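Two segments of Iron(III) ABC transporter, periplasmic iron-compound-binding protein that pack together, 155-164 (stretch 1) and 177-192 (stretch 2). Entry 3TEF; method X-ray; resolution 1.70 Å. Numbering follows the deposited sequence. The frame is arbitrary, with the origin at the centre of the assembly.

Stretch 1 155-164: HKSDAMLVMS
Stretch 2 177-192: RFSSVYKDFGFSETVP

Stretch 1 leaves a loop and extends as a strand from Asp-158 (phi/psi -93/157) to Ser-164. Stretch 2 carries a short helical segment around Val-181 to Lys-183 with a pi-type turn (Phe-185 N to Ser-180 O, 2.8 Å), turns at Gly-186 (phi/psi 86/14), and forms a brief strand at Ser-188 and Glu-189. The helix runs at 149° to the long strand, nearly antiparallel, their axes approaching to 9.8 Å; beyond Gly-186 the short strand runs parallel to it, pairing Asp-158 with Ser-188 and Ala-159 with Glu-189. Three backbone hydrogen bonds fix this register: Ser-188 N to Ser-157 O (3.3 Å), Ala-159 N to Ser-188 O (2.8 Å) and Thr-190 N to Ala-159 O (3.2 Å).

Tyr-182 (chi1 m) also donates from OH to Ala-159 O at 2.8 Å, and a water donates to Tyr-182 OH (water O to OH 2.7 Å) and accepts from Leu-161 N (N to water O 2.9 Å). From the loop before the strand, the charged ammonium of Lys-156 (chi1 -147°, chi2 m) donates a hydrogen bond from NZ to the carbonyl Gly-186 O (2.8 Å). The hydroxyl Thr-190 OG1 (chi1 m) donates to the carboxylate Asp-158 OD2 (chi1 p) at 2.5 Å. Apolar packing completes the contact through CH-pi contacts: Ala-159 CB lies over the Phe-187 ring face, 4.0 Å from its centroid, and Leu-161 CD1 (chi1 t, chi2 m) sits equally close to the Phe-178 centroid, over that face, while Met-163 CE meets the Phe-178 ring's edge at CZ, 4.3 Å away.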

ATOM      1  N   HIS A 155      -4.135 -17.434 -18.934  1.00 58.83           N
ATOM      2  CA  HIS A 155      -5.047 -16.696 -19.788  1.00 58.95           C
ATOM      3  C   HIS A 155      -4.328 -15.399 -20.125  1.00 59.20           C
ATOM      4  O   HIS A 155      -4.897 -14.314 -20.009  1.00 65.12           O
ATOM      5  CB  HIS A 155      -6.356 -16.401 -19.050  1.00 60.70           C
ATOM      6  CG  HIS A 155      -6.971 -17.601 -18.392  1.00 60.17           C
ATOM      7  ND1 HIS A 155      -7.588 -18.607 -19.104  1.00 65.66           N
ATOM      8  CD2 HIS A 155      -7.072 -17.945 -17.086  1.00 60.83           C
ATOM      9  CE1 HIS A 155      -8.040 -19.524 -18.263  1.00 65.88           C
ATOM     10  NE2 HIS A 155      -7.738 -19.148 -17.034  1.00 64.15           N
ATOM     11  N   LYS A 156      -3.067 -15.524 -20.532  1.00 57.69           N
ATOM     12  CA  LYS A 156      -2.161 -14.380 -20.598  1.00 58.75           C
ATOM     13  C   LYS A 156      -2.802 -13.139 -21.200  1.00 61.97           C
ATOM     14  O   LYS A 156      -3.060 -13.083 -22.402  1.00 66.90           O
ATOM     15  CB  LYS A 156      -0.874 -14.723 -21.349  1.00 58.32           C
ATOM     16  CG  LYS A 156       0.358 -13.986 -20.820  1.00 60.21           C
ATOM     17  CD  LYS A 156       0.100 -12.487 -20.606  1.00 60.09           C
ATOM     18  CE  LYS A 156      -0.166 -12.144 -19.131  1.00 50.09           C
ATOM     19  NZ  LYS A 156       1.104 -12.073 -18.339  1.00 49.79           N
ATOM     20  N   SER A 157      -3.047 -12.140 -20.361  1.00 57.24           N
ATOM     21  CA  SER A 157      -3.676 -10.917 -20.833  1.00 50.57           C
ATOM     22  C   SER A 157      -3.125  -9.675 -20.147  1.00 45.36           C
ATOM     23  O   SER A 157      -2.520  -9.756 -19.075  1.00 37.99           O
ATOM     24  CB  SER A 157      -5.191 -11.000 -20.677  1.00 54.01           C
ATOM     25  OG  SER A 157      -5.715 -12.035 -21.494  1.00 62.81           O
ATOM     26  N   ASP A 158      -3.346  -8.531 -20.788  1.00 43.43           N
ATOM     27  CA  ASP A 158      -2.785  -7.262 -20.350  1.00 35.37           C
ATOM     28  C   ASP A 158      -3.739  -6.510 -19.431  1.00 34.45           C
ATOM     29  O   ASP A 158      -4.949  -6.740 -19.436  1.00 33.46           O
ATOM     30  CB  ASP A 158      -2.440  -6.395 -21.566  1.00 35.20           C
ATOM     31  CG  ASP A 158      -3.657  -6.081 -22.426  1.00 43.29           C
ATOM     32  OD1 ASP A 158      -4.152  -6.998 -23.116  1.00 43.58           O
ATOM     33  OD2 ASP A 158      -4.125  -4.920 -22.418  1.00 40.82           O
ATOM     34  N   ALA A 159      -3.179  -5.619 -18.624  1.00 30.66           N
ATOM     35  CA  ALA A 159      -3.993  -4.743 -17.799  1.00 29.64           C
ATOM     36  C   ALA A 159      -3.408  -3.349 -17.836  1.00 27.96           C
ATOM     37  O   ALA A 159      -2.188  -3.173 -17.920  1.00 27.21           O
ATOM     38  CB  ALA A 159      -4.060  -5.242 -16.370  1.00 28.83           C
ATOM     39  N   MET A 160      -4.292  -2.364 -17.774  1.00 27.50           N
ATOM     40  CA  MET A 160      -3.882  -0.982 -17.662  1.00 24.68           C
ATOM     41  C   MET A 160      -4.320  -0.520 -16.287  1.00 25.97           C
ATOM     42  O   MET A 160      -5.466  -0.748 -15.890  1.00 26.55           O
ATOM     43  CB  MET A 160      -4.559  -0.139 -18.739  1.00 30.29           C
ATOM     44  CG  MET A 160      -4.185   1.330 -18.696  1.00 27.97           C
ATOM     45  SD  MET A 160      -5.023   2.298 -19.961  1.00 32.52           S
ATOM     46  CE  MET A 160      -4.244   1.654 -21.443  1.00 37.29           C
ATOM     47  N   LEU A 161      -3.403   0.089 -15.551  1.00 24.47           N
ATOM     48  CA  LEU A 161      -3.710   0.608 -14.226  1.00 25.97           C
ATOM     49  C   LEU A 161      -3.884   2.110 -14.376  1.00 22.95           C
ATOM     50  O   LEU A 161      -2.977   2.786 -14.833  1.00 23.73           O
ATOM     51  CB  LEU A 161      -2.565   0.296 -13.256  1.00 26.02           C
ATOM     52  CG  LEU A 161      -2.710   0.557 -11.747  1.00 25.93           C
ATOM     53  CD1 LEU A 161      -2.871   2.055 -11.419  1.00 27.01           C
ATOM     54  CD2 LEU A 161      -3.839  -0.248 -11.130  1.00 26.35           C
ATOM     55  N   VAL A 162      -5.060   2.612 -14.016  1.00 19.79           N
ATOM     56  CA  VAL A 162      -5.354   4.035 -14.145  1.00 22.12           C
ATOM     57  C   VAL A 162      -5.741   4.592 -12.795  1.00 20.06           C
ATOM     58  O   VAL A 162      -6.591   4.031 -12.110  1.00 22.63           O
ATOM     59  CB  VAL A 162      -6.497   4.296 -15.143  1.00 24.65           C
ATOM     60  CG1 VAL A 162      -6.796   5.796 -15.239  1.00 27.26           C
ATOM     61  CG2 VAL A 162      -6.134   3.751 -16.512  1.00 23.58           C
ATOM     62  N   MET A 163      -5.125   5.707 -12.418  1.00 22.61           N
ATOM     63  CA  MET A 163      -5.539   6.412 -11.214  1.00 21.79           C
ATOM     64  C   MET A 163      -6.270   7.674 -11.629  1.00 23.14           C
ATOM     65  O   MET A 163      -5.904   8.300 -12.612  1.00 23.10           O
ATOM     66  CB  MET A 163      -4.329   6.772 -10.354  1.00 21.05           C
ATOM     67  CG  MET A 163      -4.710   7.538  -9.103  1.00 28.74           C
ATOM     68  SD  MET A 163      -3.341   7.627  -7.956  1.00 39.26           S
ATOM     69  CE  MET A 163      -3.978   6.635  -6.632  1.00 35.32           C
ATOM     70  N   SER A 164      -7.318   8.023 -10.895  1.00 22.54           N
ATOM     71  CA  SER A 164      -8.066   9.253 -11.144  1.00 24.20           C
ATOM     72  C   SER A 164      -8.002  10.141  -9.910  1.00 28.53           C
ATOM     73  O   SER A 164      -8.262   9.692  -8.794  1.00 26.78           O
ATOM     74  CB  SER A 164      -9.517   8.943 -11.507  1.00 28.31           C
ATOM     75  OG  SER A 164     -10.307  10.123 -11.591  1.00 30.34           O
ATOM     76  N   ARG A 177       4.677   1.944  -7.935  1.00 22.45           N
ATOM     77  CA  ARG A 177       4.082   1.574  -6.666  1.00 24.71           C
ATOM     78  C   ARG A 177       3.032   0.480  -6.858  1.00 23.55           C
ATOM     79  O   ARG A 177       2.665  -0.190  -5.901  1.00 23.98           O
ATOM     80  CB  ARG A 177       3.444   2.796  -6.010  1.00 25.10           C
ATOM     81  CG  ARG A 177       2.342   3.440  -6.847  1.00 21.94           C
ATOM     82  CD  ARG A 177       1.999   4.824  -6.299  1.00 24.09           C
ATOM     83  NE  ARG A 177       1.488   4.748  -4.932  1.00 23.37           N
ATOM     84  CZ  ARG A 177       1.570   5.734  -4.045  1.00 26.78           C
ATOM     85  NH1 ARG A 177       2.162   6.885  -4.367  1.00 27.60           N
ATOM     86  NH2 ARG A 177       1.064   5.573  -2.828  1.00 27.48           N
ATOM     87  N   PHE A 178       2.541   0.313  -8.085  1.00 20.59           N
ATOM     88  CA  PHE A 178       1.551  -0.741  -8.361  1.00 22.69           C
ATOM     89  C   PHE A 178       2.187  -1.946  -9.053  1.00 23.23           C
ATOM     90  O   PHE A 178       1.536  -2.646  -9.824  1.00 24.16           O
ATOM     91  CB  PHE A 178       0.368  -0.199  -9.173  1.00 24.44           C
ATOM     92  CG  PHE A 178      -0.342   0.937  -8.508  1.00 23.81           C
ATOM     93  CD1 PHE A 178      -1.098   0.723  -7.366  1.00 25.30           C
ATOM     94  CD2 PHE A 178      -0.237   2.231  -9.003  1.00 23.18           C
ATOM     95  CE1 PHE A 178      -1.743   1.785  -6.736  1.00 26.39           C
ATOM     96  CE2 PHE A 178      -0.891   3.291  -8.388  1.00 26.67           C
ATOM     97  CZ  PHE A 178      -1.647   3.068  -7.254  1.00 27.55           C
ATOM     98  N   SER A 179       3.462  -2.182  -8.758  1.00 24.69           N
ATOM     99  CA  SER A 179       4.187  -3.317  -9.332  1.00 26.24           C
ATOM    100  C   SER A 179       3.456  -4.655  -9.133  1.00 24.61           C
ATOM    101  O   SER A 179       3.554  -5.550  -9.972  1.00 25.40           O
ATOM    102  CB  SER A 179       5.603  -3.397  -8.755  1.00 22.99           C
ATOM    103  OG  SER A 179       5.606  -3.751  -7.382  1.00 23.23           O
ATOM    104  N   SER A 180       2.714  -4.775  -8.034  1.00 21.53           N
ATOM    105  CA  SER A 180       1.988  -6.008  -7.711  1.00 23.41           C
ATOM    106  C   SER A 180       1.170  -6.539  -8.886  1.00 26.54           C
ATOM    107  O   SER A 180       1.137  -7.750  -9.140  1.00 25.49           O
ATOM    108  CB  SER A 180       1.056  -5.757  -6.531  1.00 24.96           C
ATOM    109  OG  SER A 180       0.212  -4.667  -6.841  1.00 24.09           O
ATOM    110  N   VAL A 181       0.506  -5.630  -9.593  1.00 21.89           N
ATOM    111  CA  VAL A 181      -0.359  -5.989 -10.709  1.00 22.57           C
ATOM    112  C   VAL A 181       0.378  -6.849 -11.737  1.00 24.80           C
ATOM    113  O   VAL A 181      -0.178  -7.820 -12.259  1.00 24.70           O
ATOM    114  CB  VAL A 181      -0.917  -4.738 -11.414  1.00 22.34           C
ATOM    115  CG1 VAL A 181      -1.708  -5.128 -12.654  1.00 24.58           C
ATOM    116  CG2 VAL A 181      -1.814  -3.934 -10.452  1.00 21.24           C
ATOM    117  N   TYR A 182       1.625  -6.486 -12.010  1.00 25.20           N
ATOM    118  CA  TYR A 182       2.383  -7.091 -13.102  1.00 27.88           C
ATOM    119  C   TYR A 182       3.360  -8.154 -12.618  1.00 30.82           C
ATOM    120  O   TYR A 182       3.455  -9.236 -13.203  1.00 33.49           O
ATOM    121  CB  TYR A 182       3.099  -5.987 -13.890  1.00 26.77           C
ATOM    122  CG  TYR A 182       2.104  -4.965 -14.377  1.00 28.15           C
ATOM    123  CD1 TYR A 182       1.222  -5.282 -15.396  1.00 24.89           C
ATOM    124  CD2 TYR A 182       1.989  -3.713 -13.773  1.00 26.14           C
ATOM    125  CE1 TYR A 182       0.278  -4.391 -15.832  1.00 28.54           C
ATOM    126  CE2 TYR A 182       1.029  -2.804 -14.205  1.00 26.65           C
ATOM    127  CZ  TYR A 182       0.180  -3.152 -15.237  1.00 27.92           C
ATOM    128  OH  TYR A 182      -0.778  -2.275 -15.699  1.00 31.44           O
ATOM    129  N   LYS A 183       4.081  -7.845 -11.547  1.00 27.89           N
ATOM    130  CA  LYS A 183       5.139  -8.722 -11.054  1.00 29.15           C
ATOM    131  C   LYS A 183       4.628  -9.860 -10.171  1.00 30.29           C
ATOM    132  O   LYS A 183       5.231 -10.936 -10.119  1.00 32.03           O
ATOM    133  CB  LYS A 183       6.211  -7.916 -10.316  1.00 32.49           C
ATOM    134  CG  LYS A 183       6.869  -6.845 -11.170  1.00 28.52           C
ATOM    135  CD  LYS A 183       8.151  -6.312 -10.542  1.00 33.40           C
ATOM    136  CE  LYS A 183       8.753  -5.210 -11.408  1.00 32.24           C
ATOM    137  NZ  LYS A 183      10.071  -4.745 -10.888  1.00 36.73           N
ATOM    138  N   ASP A 184       3.524  -9.624  -9.477  1.00 27.20           N
ATOM    139  CA  ASP A 184       3.002 -10.606  -8.529  1.00 30.05           C
ATOM    140  C   ASP A 184       1.720 -11.260  -8.982  1.00 30.52           C
ATOM    141  O   ASP A 184       1.535 -12.443  -8.772  1.00 33.29           O
ATOM    142  CB  ASP A 184       2.794  -9.971  -7.155  1.00 27.38           C
ATOM    143  CG  ASP A 184       4.061  -9.363  -6.607  1.00 29.20           C
ATOM    144  OD1 ASP A 184       5.129 -10.002  -6.715  1.00 33.23           O
ATOM    145  OD2 ASP A 184       3.999  -8.234  -6.081  1.00 31.25           O
ATOM    146  N   PHE A 185       0.831 -10.489  -9.594  1.00 27.09           N
ATOM    147  CA  PHE A 185      -0.474 -11.003  -9.970  1.00 28.84           C
ATOM    148  C   PHE A 185      -0.498 -11.526 -11.405  1.00 28.13           C
ATOM    149  O   PHE A 185      -1.481 -12.134 -11.836  1.00 34.44           O
ATOM    150  CB  PHE A 185      -1.536  -9.926  -9.758  1.00 27.99           C
ATOM    151  CG  PHE A 185      -1.857  -9.671  -8.310  1.00 27.86           C
ATOM    152  CD1 PHE A 185      -2.193 -10.717  -7.464  1.00 27.13           C
ATOM    153  CD2 PHE A 185      -1.807  -8.386  -7.787  1.00 25.25           C
ATOM    154  CE1 PHE A 185      -2.499 -10.491  -6.130  1.00 29.72           C
ATOM    155  CE2 PHE A 185      -2.108  -8.149  -6.444  1.00 28.63           C
ATOM    156  CZ  PHE A 185      -2.462  -9.196  -5.616  1.00 27.27           C
ATOM    157  N   GLY A 186       0.577 -11.256 -12.141  1.00 30.43           N
ATOM    158  CA  GLY A 186       0.807 -11.896 -13.425  1.00 35.68           C
ATOM    159  C   GLY A 186       0.189 -11.278 -14.665  1.00 38.87           C
ATOM    160  O   GLY A 186       0.135 -11.924 -15.715  1.00 37.63           O
ATOM    161  N   PHE A 187      -0.282 -10.040 -14.570  1.00 32.70           N
ATOM    162  CA  PHE A 187      -0.749  -9.341 -15.760  1.00 29.66           C
ATOM    163  C   PHE A 187       0.452  -8.840 -16.547  1.00 30.22           C
ATOM    164  O   PHE A 187       1.535  -8.655 -15.996  1.00 30.87           O
ATOM    165  CB  PHE A 187      -1.615  -8.138 -15.380  1.00 26.85           C
ATOM    166  CG  PHE A 187      -2.984  -8.493 -14.890  1.00 25.18           C
ATOM    167  CD1 PHE A 187      -3.986  -8.847 -15.777  1.00 29.30           C
ATOM    168  CD2 PHE A 187      -3.286  -8.428 -13.538  1.00 29.21           C
ATOM    169  CE1 PHE A 187      -5.246  -9.158 -15.327  1.00 30.34           C
ATOM    170  CE2 PHE A 187      -4.556  -8.735 -13.075  1.00 26.42           C
ATOM    171  CZ  PHE A 187      -5.541  -9.096 -13.969  1.00 30.91           C
ATOM    172  N   SER A 188       0.262  -8.606 -17.841  1.00 32.61           N
ATOM    173  CA  SER A 188       1.261  -7.876 -18.610  1.00 32.23           C
ATOM    174  C   SER A 188       0.742  -6.451 -18.809  1.00 32.97           C
ATOM    175  O   SER A 188      -0.459  -6.203 -18.695  1.00 32.10           O
ATOM    176  CB  SER A 188       1.530  -8.563 -19.956  1.00 39.15           C
ATOM    177  OG  SER A 188       0.363  -8.582 -20.759  1.00 39.35           O
ATOM    178  N   GLU A 189       1.641  -5.514 -19.086  1.00 31.94           N
ATOM    179  CA  GLU A 189       1.233  -4.130 -19.304  1.00 32.26           C
ATOM    180  C   GLU A 189       0.586  -3.967 -20.675  1.00 38.06           C
ATOM    181  O   GLU A 189       1.152  -4.393 -21.685  1.00 37.93           O
ATOM    182  CB  GLU A 189       2.430  -3.192 -19.202  1.00 34.25           C
ATOM    183  CG  GLU A 189       3.190  -3.216 -17.885  1.00 35.08           C
ATOM    184  CD  GLU A 189       4.383  -2.271 -17.924  1.00 39.09           C
ATOM    185  OE1 GLU A 189       4.742  -1.833 -19.029  1.00 48.07           O
ATOM    186  OE2 GLU A 189       4.963  -1.951 -16.872  1.00 41.13           O
ATOM    187  N   THR A 190      -0.591  -3.348 -20.720  1.00 33.74           N
ATOM    188  CA  THR A 190      -1.212  -3.014 -21.998  1.00 34.60           C
ATOM    189  C   THR A 190      -0.215  -2.204 -22.802  1.00 39.21           C
ATOM    190  O   THR A 190       0.134  -2.565 -23.921  1.00 44.28           O
ATOM    191  CB  THR A 190      -2.500  -2.185 -21.839  1.00 37.15           C
ATOM    192  OG1 THR A 190      -3.442  -2.898 -21.033  1.00 38.70           O
ATOM    193  CG2 THR A 190      -3.127  -1.912 -23.198  1.00 36.97           C
ATOM    194  N   VAL A 191       0.250  -1.103 -22.225  1.00 38.92           N
ATOM    195  CA  VAL A 191       1.349  -0.362 -22.830  1.00 39.07           C
ATOM    196  C   VAL A 191       2.504  -0.202 -21.852  1.00 42.63           C
ATOM    197  O   VAL A 191       2.328   0.293 -20.740  1.00 42.05           O
ATOM    198  CB  VAL A 191       0.915   1.014 -23.416  1.00 42.95           C
ATOM    199  CG1 VAL A 191      -0.469   1.410 -22.944  1.00 38.95           C
ATOM    200  CG2 VAL A 191       1.970   2.101 -23.116  1.00 43.37           C
ATOM    201  N   PRO A 192       3.689  -0.675 -22.256  1.00 43.49           N
ATOM    202  CA  PRO A 192       4.901  -0.519 -21.454  1.00 48.87           C
ATOM    203  C   PRO A 192       5.138   0.950 -21.141  1.00 51.32           C
ATOM    204  O   PRO A 192       5.410   1.733 -22.048  1.00 54.24           O
ATOM    205  CB  PRO A 192       5.996  -1.052 -22.378  1.00 50.99           C
ATOM    206  CG  PRO A 192       5.294  -2.053 -23.232  1.00 50.20           C
ATOM    207  CD  PRO A 192       3.929  -1.473 -23.470  1.00 48.43           C
TER
HETATM  208  O   HOH W   1      -0.723   0.234 -16.689  1.00 30.74           O